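Local coordinates for type IV pilus secretin PilQ family protein (Vibrio cholerae, PDB 6W6M), which assembles as fourteen subunits into an outer-membrane secretin channel, required for natural competence, that the type IV competence pilus probably passes through, at residues N334-G339 against A411-S416; P472-V477 against V512-T517; V518-I523 against L560-T565. All coordinates share one frame; numbering follows the deposited sequence.

Contact 1: residues N334-G339 against A411-S416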
loop_
_atom_site.group_PDB
_atom_site.type_symbol
_atom_site.label_atom_id
_atom_site.label_comp_id
_atom_site.label_asym_id
_atom_site.label_seq_id
_atom_site.Cartn_x
_atom_site.Cartn_y
_atom_site.Cartn_z
ATOM N N ASN A 334 -27.894 -50.700 -26.190
ATOM C CA ASN A 334 -28.760 -51.833 -25.880
ATOM C C ASN A 334 -28.665 -52.198 -24.407
ATOM O O ASN A 334 -27.596 -52.109 -23.803
ATOM C CB ASN A 334 -28.394 -53.057 -26.708
ATOM C CG ASN A 334 -28.761 -52.905 -28.157
ATOM O OD1 ASN A 334 -29.635 -52.119 -28.503
ATOM N ND2 ASN A 334 -28.086 -53.649 -29.021
ATOM N N LEU A 335 -29.780 -52.662 -23.844
ATOM C CA LEU A 335 -29.823 -53.024 -22.425
ATOM C C LEU A 335 -30.820 -54.152 -22.211
ATOM O O LEU A 335 -31.859 -54.179 -22.877
ATOM C CB LEU A 335 -30.197 -51.809 -21.592
ATOM C CG LEU A 335 -30.120 -51.912 -20.078
ATOM C CD1 LEU A 335 -29.732 -50.594 -19.498
ATOM C CD2 LEU A 335 -31.456 -52.320 -19.541
ATOM N N GLU A 336 -30.518 -55.071 -21.283
ATOM C CA GLU A 336 -31.422 -56.163 -20.940
ATOM C C GLU A 336 -31.226 -56.635 -19.502
ATOM O O GLU A 336 -30.096 -56.809 -19.041
ATOM C CB GLU A 336 -31.223 -57.325 -21.881
ATOM C CG GLU A 336 -32.162 -58.462 -21.643
ATOM C CD GLU A 336 -31.957 -59.572 -22.632
ATOM O OE1 GLU A 336 -31.044 -59.442 -23.474
ATOM O OE2 GLU A 336 -32.698 -60.574 -22.574
ATOM N N GLU A 337 -32.336 -56.873 -18.809
ATOM C CA GLU A 337 -32.295 -57.319 -17.418
ATOM C C GLU A 337 -33.388 -58.335 -17.070
ATOM O O GLU A 337 -34.536 -58.187 -17.474
ATOM C CB GLU A 337 -32.394 -56.112 -16.488
ATOM C CG GLU A 337 -32.097 -56.423 -15.033
ATOM C CD GLU A 337 -32.197 -55.197 -14.149
ATOM O OE1 GLU A 337 -32.796 -54.195 -14.591
ATOM O OE2 GLU A 337 -31.679 -55.235 -13.013
ATOM N N LEU A 338 -33.015 -59.362 -16.313
ATOM C CA LEU A 338 -33.928 -60.416 -15.876
ATOM C C LEU A 338 -33.848 -60.616 -14.366
ATOM O O LEU A 338 -32.759 -60.656 -13.799
ATOM C CB LEU A 338 -33.605 -61.745 -16.558
ATOM C CG LEU A 338 -33.761 -61.916 -18.065
ATOM C CD1 LEU A 338 -33.246 -63.254 -18.497
ATOM C CD2 LEU A 338 -35.183 -61.749 -18.514
ATOM N N GLY A 339 -34.991 -60.789 -13.707
ATOM C CA GLY A 339 -34.981 -60.933 -12.262
ATOM C C GLY A 339 -36.115 -61.790 -11.753
ATOM O O GLY A 339 -37.138 -61.954 -12.423
ATOM N N ALA A 411 -38.720 -58.549 -16.132
ATOM C CA ALA A 411 -37.830 -58.440 -17.276
ATOM C C ALA A 411 -37.850 -57.022 -17.822
ATOM O O ALA A 411 -38.747 -56.229 -17.522
ATOM C CB ALA A 411 -38.217 -59.433 -18.363
ATOM N N LEU A 412 -36.835 -56.707 -18.631
ATOM C CA LEU A 412 -36.779 -55.446 -19.362
ATOM C C LEU A 412 -35.772 -55.564 -20.492
ATOM O O LEU A 412 -34.770 -56.262 -20.356
ATOM C CB LEU A 412 -36.391 -54.282 -18.448
ATOM C CG LEU A 412 -36.226 -52.912 -19.102
ATOM C CD1 LEU A 412 -37.530 -52.449 -19.691
ATOM C CD2 LEU A 412 -35.727 -51.913 -18.096
ATOM N N GLN A 413 -36.031 -54.907 -21.626
ATOM C CA GLN A 413 -35.105 -54.894 -22.759
ATOM C C GLN A 413 -35.300 -53.661 -23.648
ATOM O O GLN A 413 -36.328 -53.552 -24.307
ATOM C CB GLN A 413 -35.281 -56.151 -23.606
ATOM C CG GLN A 413 -34.254 -56.276 -24.718
ATOM C CD GLN A 413 -34.335 -57.602 -25.440
ATOM O OE1 GLN A 413 -35.101 -58.482 -25.058
ATOM N NE2 GLN A 413 -33.543 -57.751 -26.494
ATOM N N ASN A 414 -34.337 -52.734 -23.691
ATOM C CA ASN A 414 -34.533 -51.572 -24.548
ATOM C C ASN A 414 -33.306 -51.294 -25.401
ATOM O O ASN A 414 -32.273 -51.953 -25.275
ATOM C CB ASN A 414 -34.923 -50.326 -23.756
ATOM C CG ASN A 414 -33.812 -49.785 -22.940
ATOM O OD1 ASN A 414 -32.977 -50.525 -22.445
ATOM N ND2 ASN A 414 -33.796 -48.474 -22.771
ATOM N N GLU A 415 -33.448 -50.310 -26.278
ATOM C CA GLU A 415 -32.573 -50.130 -27.423
ATOM C C GLU A 415 -32.737 -48.724 -27.979
ATOM O O GLU A 415 -33.832 -48.165 -27.956
ATOM C CB GLU A 415 -32.897 -51.179 -28.469
ATOM C CG GLU A 415 -32.657 -50.771 -29.878
ATOM C CD GLU A 415 -33.032 -51.863 -30.844
ATOM O OE1 GLU A 415 -34.023 -52.570 -30.576
ATOM O OE2 GLU A 415 -32.331 -52.025 -31.866
ATOM N N SER A 416 -31.649 -48.145 -28.483
ATOM C CA SER A 416 -31.700 -46.742 -28.874
ATOM C C SER A 416 -30.676 -46.423 -29.953
ATOM O O SER A 416 -29.640 -47.082 -30.044
ATOM C CB SER A 416 -31.474 -45.845 -27.660
ATOM O OG SER A 416 -31.475 -44.484 -28.030
#

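Contact 2: residues P472-V477 against V512-T517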
loop_
_atom_site.group_PDB
_atom_site.type_symbol
_atom_site.label_atom_id
_atom_site.label_comp_id
_atom_site.label_asym_id
_atom_site.label_seq_id
_atom_site.Cartn_x
_atom_site.Cartn_y
_atom_site.Cartn_z
ATOM N N PRO A 472 0.703 -22.843 -55.841
ATOM C CA PRO A 472 0.677 -22.919 -57.316
ATOM C C PRO A 472 0.012 -24.161 -57.881
ATOM O O PRO A 472 -0.769 -24.051 -58.833
ATOM C CB PRO A 472 2.162 -22.861 -57.686
ATOM C CG PRO A 472 2.808 -22.215 -56.557
ATOM C CD PRO A 472 2.083 -22.683 -55.354
ATOM N N ASP A 473 0.303 -25.343 -57.346
ATOM C CA ASP A 473 -0.202 -26.553 -57.979
ATOM C C ASP A 473 -1.593 -26.951 -57.501
ATOM O O ASP A 473 -1.823 -28.121 -57.183
ATOM C CB ASP A 473 0.772 -27.705 -57.745
ATOM C CG ASP A 473 0.953 -28.015 -56.288
ATOM O OD1 ASP A 473 0.378 -27.284 -55.465
ATOM O OD2 ASP A 473 1.668 -28.983 -55.963
ATOM N N ASN A 474 -2.528 -26.001 -57.479
ATOM C CA ASN A 474 -3.947 -26.271 -57.244
ATOM C C ASN A 474 -4.180 -26.950 -55.889
ATOM O O ASN A 474 -4.734 -28.044 -55.801
ATOM C CB ASN A 474 -4.513 -27.119 -58.386
ATOM C CG ASN A 474 -5.932 -26.751 -58.745
ATOM O OD1 ASN A 474 -6.281 -25.579 -58.836
ATOM N ND2 ASN A 474 -6.762 -27.757 -58.946
ATOM N N ARG A 475 -3.758 -26.275 -54.822
ATOM C CA ARG A 475 -3.812 -26.846 -53.484
ATOM C C ARG A 475 -3.960 -25.741 -52.452
ATOM O O ARG A 475 -3.617 -24.589 -52.712
ATOM C CB ARG A 475 -2.557 -27.650 -53.170
ATOM C CG ARG A 475 -2.501 -29.022 -53.774
ATOM C CD ARG A 475 -1.153 -29.611 -53.480
ATOM N NE ARG A 475 -1.042 -30.999 -53.882
ATOM C CZ ARG A 475 0.045 -31.730 -53.680
ATOM N NH1 ARG A 475 0.082 -32.996 -54.069
ATOM N NH2 ARG A 475 1.096 -31.190 -53.083
ATOM N N LEU A 476 -4.454 -26.106 -51.272
ATOM C CA LEU A 476 -4.659 -25.177 -50.173
ATOM C C LEU A 476 -3.933 -25.656 -48.926
ATOM O O LEU A 476 -3.868 -26.856 -48.651
ATOM C CB LEU A 476 -6.145 -25.026 -49.840
ATOM C CG LEU A 476 -7.141 -24.198 -50.648
ATOM C CD1 LEU A 476 -6.666 -22.788 -50.783
ATOM C CD2 LEU A 476 -7.434 -24.808 -51.991
ATOM N N VAL A 477 -3.404 -24.708 -48.164
ATOM C CA VAL A 477 -2.892 -24.952 -46.822
ATOM C C VAL A 477 -3.856 -24.252 -45.877
ATOM O O VAL A 477 -4.044 -23.037 -45.967
ATOM C CB VAL A 477 -1.459 -24.440 -46.632
ATOM C CG1 VAL A 477 -1.035 -24.611 -45.198
ATOM C CG2 VAL A 477 -0.508 -25.155 -47.546
ATOM N N VAL A 512 -4.584 -29.702 -48.608
ATOM C CA VAL A 512 -5.664 -30.421 -49.275
ATOM C C VAL A 512 -5.846 -29.900 -50.697
ATOM O O VAL A 512 -5.677 -28.709 -50.966
ATOM C CB VAL A 512 -6.966 -30.314 -48.439
ATOM C CG1 VAL A 512 -7.413 -28.884 -48.339
ATOM C CG2 VAL A 512 -8.080 -31.163 -48.998
ATOM N N ASN A 513 -6.181 -30.805 -51.617
ATOM C CA ASN A 513 -6.398 -30.435 -53.010
ATOM C C ASN A 513 -7.601 -29.506 -53.136
ATOM O O ASN A 513 -8.381 -29.327 -52.204
ATOM C CB ASN A 513 -6.600 -31.672 -53.874
ATOM C CG ASN A 513 -5.375 -32.542 -53.947
ATOM O OD1 ASN A 513 -4.259 -32.092 -53.714
ATOM N ND2 ASN A 513 -5.577 -33.804 -54.285
ATOM N N ASN A 514 -7.777 -28.933 -54.328
ATOM C CA ASN A 514 -8.686 -27.803 -54.483
ATOM C C ASN A 514 -10.122 -28.130 -54.100
ATOM O O ASN A 514 -10.670 -27.478 -53.211
ATOM C CB ASN A 514 -8.659 -27.276 -55.914
ATOM C CG ASN A 514 -9.357 -25.936 -56.059
ATOM O OD1 ASN A 514 -9.373 -25.129 -55.143
ATOM N ND2 ASN A 514 -9.938 -25.700 -57.214
ATOM N N GLY A 515 -10.747 -29.118 -54.722
ATOM C CA GLY A 515 -12.168 -29.285 -54.493
ATOM C C GLY A 515 -12.618 -30.621 -53.940
ATOM O O GLY A 515 -13.673 -31.118 -54.337
ATOM N N GLU A 516 -11.854 -31.218 -53.030
ATOM C CA GLU A 516 -12.228 -32.499 -52.449
ATOM C C GLU A 516 -12.163 -32.465 -50.930
ATOM O O GLU A 516 -11.693 -31.496 -50.333
ATOM C CB GLU A 516 -11.354 -33.623 -52.974
ATOM C CG GLU A 516 -9.902 -33.516 -52.644
ATOM C CD GLU A 516 -9.117 -34.614 -53.317
ATOM O OE1 GLU A 516 -9.740 -35.611 -53.731
ATOM O OE2 GLU A 516 -7.881 -34.496 -53.425
ATOM N N THR A 517 -12.661 -33.535 -50.315
ATOM C CA THR A 517 -12.807 -33.615 -48.872
ATOM C C THR A 517 -11.709 -34.471 -48.251
ATOM O O THR A 517 -11.213 -35.424 -48.850
ATOM C CB THR A 517 -14.166 -34.201 -48.492
ATOM O OG1 THR A 517 -14.358 -34.071 -47.084
ATOM C CG2 THR A 517 -14.249 -35.658 -48.852
#

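Contact 3: residues V518-I523 against L560-T565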
loop_
_atom_site.group_PDB
_atom_site.type_symbol
_atom_site.label_atom_id
_atom_site.label_comp_id
_atom_site.label_asym_id
_atom_site.label_seq_id
_atom_site.Cartn_x
_atom_site.Cartn_y
_atom_site.Cartn_z
ATOM N N VAL A 518 -11.340 -34.119 -47.023
ATOM C CA VAL A 518 -10.447 -34.923 -46.200
ATOM C C VAL A 518 -11.080 -35.048 -44.826
ATOM O O VAL A 518 -11.843 -34.174 -44.415
ATOM C CB VAL A 518 -9.031 -34.318 -46.088
ATOM C CG1 VAL A 518 -8.364 -34.291 -47.426
ATOM C CG2 VAL A 518 -9.075 -32.940 -45.504
ATOM N N VAL A 519 -10.792 -36.139 -44.129
ATOM C CA VAL A 519 -11.228 -36.281 -42.746
ATOM C C VAL A 519 -10.104 -35.816 -41.829
ATOM O O VAL A 519 -8.970 -36.289 -41.925
ATOM C CB VAL A 519 -11.668 -37.723 -42.440
ATOM C CG1 VAL A 519 -10.523 -38.680 -42.593
ATOM C CG2 VAL A 519 -12.306 -37.830 -41.068
ATOM N N LEU A 520 -10.409 -34.851 -40.967
ATOM C CA LEU A 520 -9.400 -34.260 -40.101
ATOM C C LEU A 520 -9.140 -35.132 -38.886
ATOM O O LEU A 520 -8.006 -35.239 -38.422
ATOM C CB LEU A 520 -9.835 -32.868 -39.653
ATOM C CG LEU A 520 -9.974 -31.772 -40.696
ATOM C CD1 LEU A 520 -10.550 -30.537 -40.057
ATOM C CD2 LEU A 520 -8.634 -31.475 -41.299
ATOM N N GLY A 521 -10.188 -35.719 -38.324
ATOM C CA GLY A 521 -10.048 -36.582 -37.177
ATOM C C GLY A 521 -11.380 -37.180 -36.794
ATOM O O GLY A 521 -12.419 -36.892 -37.393
ATOM N N GLY A 522 -11.333 -38.023 -35.775
ATOM C CA GLY A 522 -12.534 -38.649 -35.265
ATOM C C GLY A 522 -12.239 -39.344 -33.963
ATOM O O GLY A 522 -11.089 -39.473 -33.551
ATOM N N ILE A 523 -13.306 -39.782 -33.313
ATOM C CA ILE A 523 -13.195 -40.544 -32.073
ATOM C C ILE A 523 -14.170 -41.707 -32.136
ATOM O O ILE A 523 -15.323 -41.536 -32.534
ATOM C CB ILE A 523 -13.453 -39.680 -30.822
ATOM C CG1 ILE A 523 -12.366 -38.628 -30.656
ATOM C CG2 ILE A 523 -13.483 -40.535 -29.576
ATOM C CD1 ILE A 523 -12.666 -37.592 -29.633
ATOM N N LEU A 560 -17.606 -40.372 -33.887
ATOM C CA LEU A 560 -17.586 -38.943 -34.290
ATOM C C LEU A 560 -16.562 -38.760 -35.413
ATOM O O LEU A 560 -15.489 -39.379 -35.341
ATOM C CB LEU A 560 -17.222 -38.091 -33.071
ATOM C CG LEU A 560 -16.606 -36.729 -33.384
ATOM C CD1 LEU A 560 -17.686 -35.679 -33.578
ATOM C CD2 LEU A 560 -15.644 -36.305 -32.288
ATOM N N LEU A 561 -16.911 -37.956 -36.417
ATOM C CA LEU A 561 -16.033 -37.669 -37.549
ATOM C C LEU A 561 -16.111 -36.199 -37.932
ATOM O O LEU A 561 -17.170 -35.575 -37.827
ATOM C CB LEU A 561 -16.390 -38.515 -38.771
ATOM C CG LEU A 561 -16.208 -40.026 -38.674
ATOM C CD1 LEU A 561 -16.741 -40.687 -39.904
ATOM C CD2 LEU A 561 -14.756 -40.380 -38.499
ATOM N N ILE A 562 -14.987 -35.648 -38.401
ATOM C CA ILE A 562 -14.933 -34.261 -38.860
ATOM C C ILE A 562 -14.327 -34.203 -40.258
ATOM O O ILE A 562 -13.230 -34.719 -40.482
ATOM C CB ILE A 562 -14.136 -33.378 -37.883
ATOM C CG1 ILE A 562 -14.871 -33.279 -36.546
ATOM C CG2 ILE A 562 -13.938 -32.002 -38.459
ATOM C CD1 ILE A 562 -14.082 -32.670 -35.444
ATOM N N PHE A 563 -15.041 -33.582 -41.196
ATOM C CA PHE A 563 -14.615 -33.407 -42.580
ATOM C C PHE A 563 -14.423 -31.931 -42.900
ATOM O O PHE A 563 -15.018 -31.061 -42.268
ATOM C CB PHE A 563 -15.638 -33.956 -43.583
ATOM C CG PHE A 563 -15.986 -35.389 -43.393
ATOM C CD1 PHE A 563 -16.993 -35.760 -42.532
ATOM C CD2 PHE A 563 -15.341 -36.367 -44.110
ATOM C CE1 PHE A 563 -17.327 -37.077 -42.367
ATOM C CE2 PHE A 563 -15.672 -37.685 -43.945
ATOM C CZ PHE A 563 -16.668 -38.038 -43.072
ATOM N N VAL A 564 -13.633 -31.654 -43.936
ATOM C CA VAL A 564 -13.483 -30.299 -44.453
ATOM C C VAL A 564 -13.282 -30.371 -45.957
ATOM O O VAL A 564 -12.694 -31.318 -46.477
ATOM C CB VAL A 564 -12.329 -29.537 -43.761
ATOM C CG1 VAL A 564 -11.004 -30.188 -44.019
ATOM C CG2 VAL A 564 -12.295 -28.113 -44.224
ATOM N N THR A 565 -13.797 -29.366 -46.664
ATOM C CA THR A 565 -13.642 -29.278 -48.113
ATOM C C THR A 565 -13.562 -27.829 -48.582
ATOM O O THR A 565 -14.534 -27.081 -48.463
ATOM C CB THR A 565 -14.781 -30.010 -48.828
ATOM O OG1 THR A 565 -14.732 -29.734 -50.228
ATOM C CG2 THR A 565 -16.116 -29.602 -48.286
#

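Contact 1: residues N334-G339 against A411-S416
Leu335 and Asn414 face each other as a hydrogen-bonded antiparallel pair, each backbone N-H reaching the other residue's carbonyl; Leu335 N lies 3.0 Å from Asn414 O. The two side chains share a face of the sheet and cross obliquely. With chi1 at 71°, CG of Asn414 sits between its own backbone N and carbonyl carbon, and the amide OD1 abuts the leucine, 3.2 Å from Leu335 CB and 3.7 Å from Leu335 CD2. Leu412, on the same face, makes the next hydrogen-bonded pair with Glu337: Glu337 N meets Leu412 O at 2.9 Å in a nearly straight bond (169° at the hydrogen). The Leu412 isobutyl group touches the loop residues Ser386 and Asn388, while the Glu337 carboxylate takes weak hydrogen bonds from the same loop. The other face carries Asn334, Glu336, Leu338, Ala411, Gln413 and Glu415. There the extended chains of Glu336 and Gln413 run side by side and their flat ends stack, planes 6° apart, with Glu336 CD 4.2 Å from Gln413 CD. Leu338 CD2 rests on Ala411 CB at 3.8 Å. Strand 549-568 flanks 334-339, and a strand of a second subunit continues the sheet beyond 411-416. Backbone bonds are the specific links here, and the largely polar side chains suit a sheet wall that is only partly buried and runs on between subunits, as in secretin barrels.

Contact 2: residues P472-V477 against V512-T517
Arg475 and Asn513 belong to a non-hydrogen-bonded pair whose side chains diverge at the root yet come to lie side by side, pointing the same way. The guanidinium and amide planes are 15° apart, and Arg475 NE makes a weak, bent bond to Asn513 OD1 at 3.4 Å. The other end of that amide is also used: Asn513 ND2 donates to Glu516 OE2 in a bent bond (133° at the hydrogen) that would help orient the amide. Within 472-477 itself, Asp473 OD2 stands 3.7 Å from Arg475 NH2, a long charge pairing with the oxygen well out of the guanidinium plane. These residues line the open end of the beta hairpin formed by strands 475-493 and 496-513, the last two of a four-stranded antiparallel sheet consistent with the inner gate sheet of secretins. Leu476 and Val512 form the hydrogen-bonded pair next to the Arg475-Asn513 pair, Leu476 N to Val512 O and Val512 N to Leu476 O both 2.9 Å. Asn474, before Arg475, takes a left-handed backbone conformation, after an inverse gamma turn centred on Asp473, and its ND2 lies 3.6 Å from Asn514 CB. With CG of Asn514 anti to the backbone N (chi1 -168°), its amide meets Leu476, Asn514 OD1 lying 3.7 Å from Leu476 CD2.

Contact 3: residues V518-I523 against L560-T565
Phe563 brings the one aromatic ring to this contact, and Val519 and Val518 both approach it obliquely: Val519 CB lies 4.3 Å from Phe563 CD2, and the Val518 carbonyl oxygen comes in near the same ring atom. CG of Phe563 sits beside its backbone N, anti to the carbonyl carbon (chi1 -56°), where the ring meets Val519; the Phe563 side chain also touches Arg326 of strand 320-347. On this face Val519 CG2 reaches Leu561 CD2 as well, at 4.4 Å. The opposite face is wholly aliphatic. Val518 and Val564 stand side by side, Val518 CG2 3.7 Å from Val564 CG1, and the same Val564 CG1 is met by Leu520 CG at 3.8 Å. Leu520 CD1 goes on to Ile562 CG2, 4.0 Å away, and Ile523 lies alongside Leu560 farther on. Leu520 can join this row because the strand carries a beta bulge: with psi at -39° it leaves the extended conformation, and both Leu520 and Gly521 stand across from Ile562. Leu520 N bonds to Ile562 O at 2.9 Å, and Ile562 N returns to Gly521 O at 3.0 Å. Regular antiparallel pairing holds before and after it, at Val518 with Val564 and Ile523 with Leu560. Strand 496-513 packs over the aliphatic face through Ile506, Val510 and Val512, and Gly522 and Ile523 pair with a strand of a third subunit. Branched aliphatic groups thus pack this sheet against the layer over it, while a ladder of backbone bonds, shifted by one residue at the bulge, keeps the two strands joined.

Contacts 1, 2 and 3 follow one another along the chain without overlapping. Contacts 1 and 3 lie on one large antiparallel sheet, where strands 320-347 and 549-568 are neighbours; their centres are about 34 Å apart and their nearest atoms about 14 Å. Contact 2 sits on the separate four-stranded sheet, its centre about 50 Å from that of contact 1 but about 17 Å from that of contact 3. Contacts 2 and 3 meet directly: Val512 packs on Val518, and Thr517 OG1 probably bonds to Val564 O where the chain passes from strand 496-513 into 518-534. The two sheets are thereby joined, consistent with the double-walled secretin barrel, and all three contacts lie near other subunits.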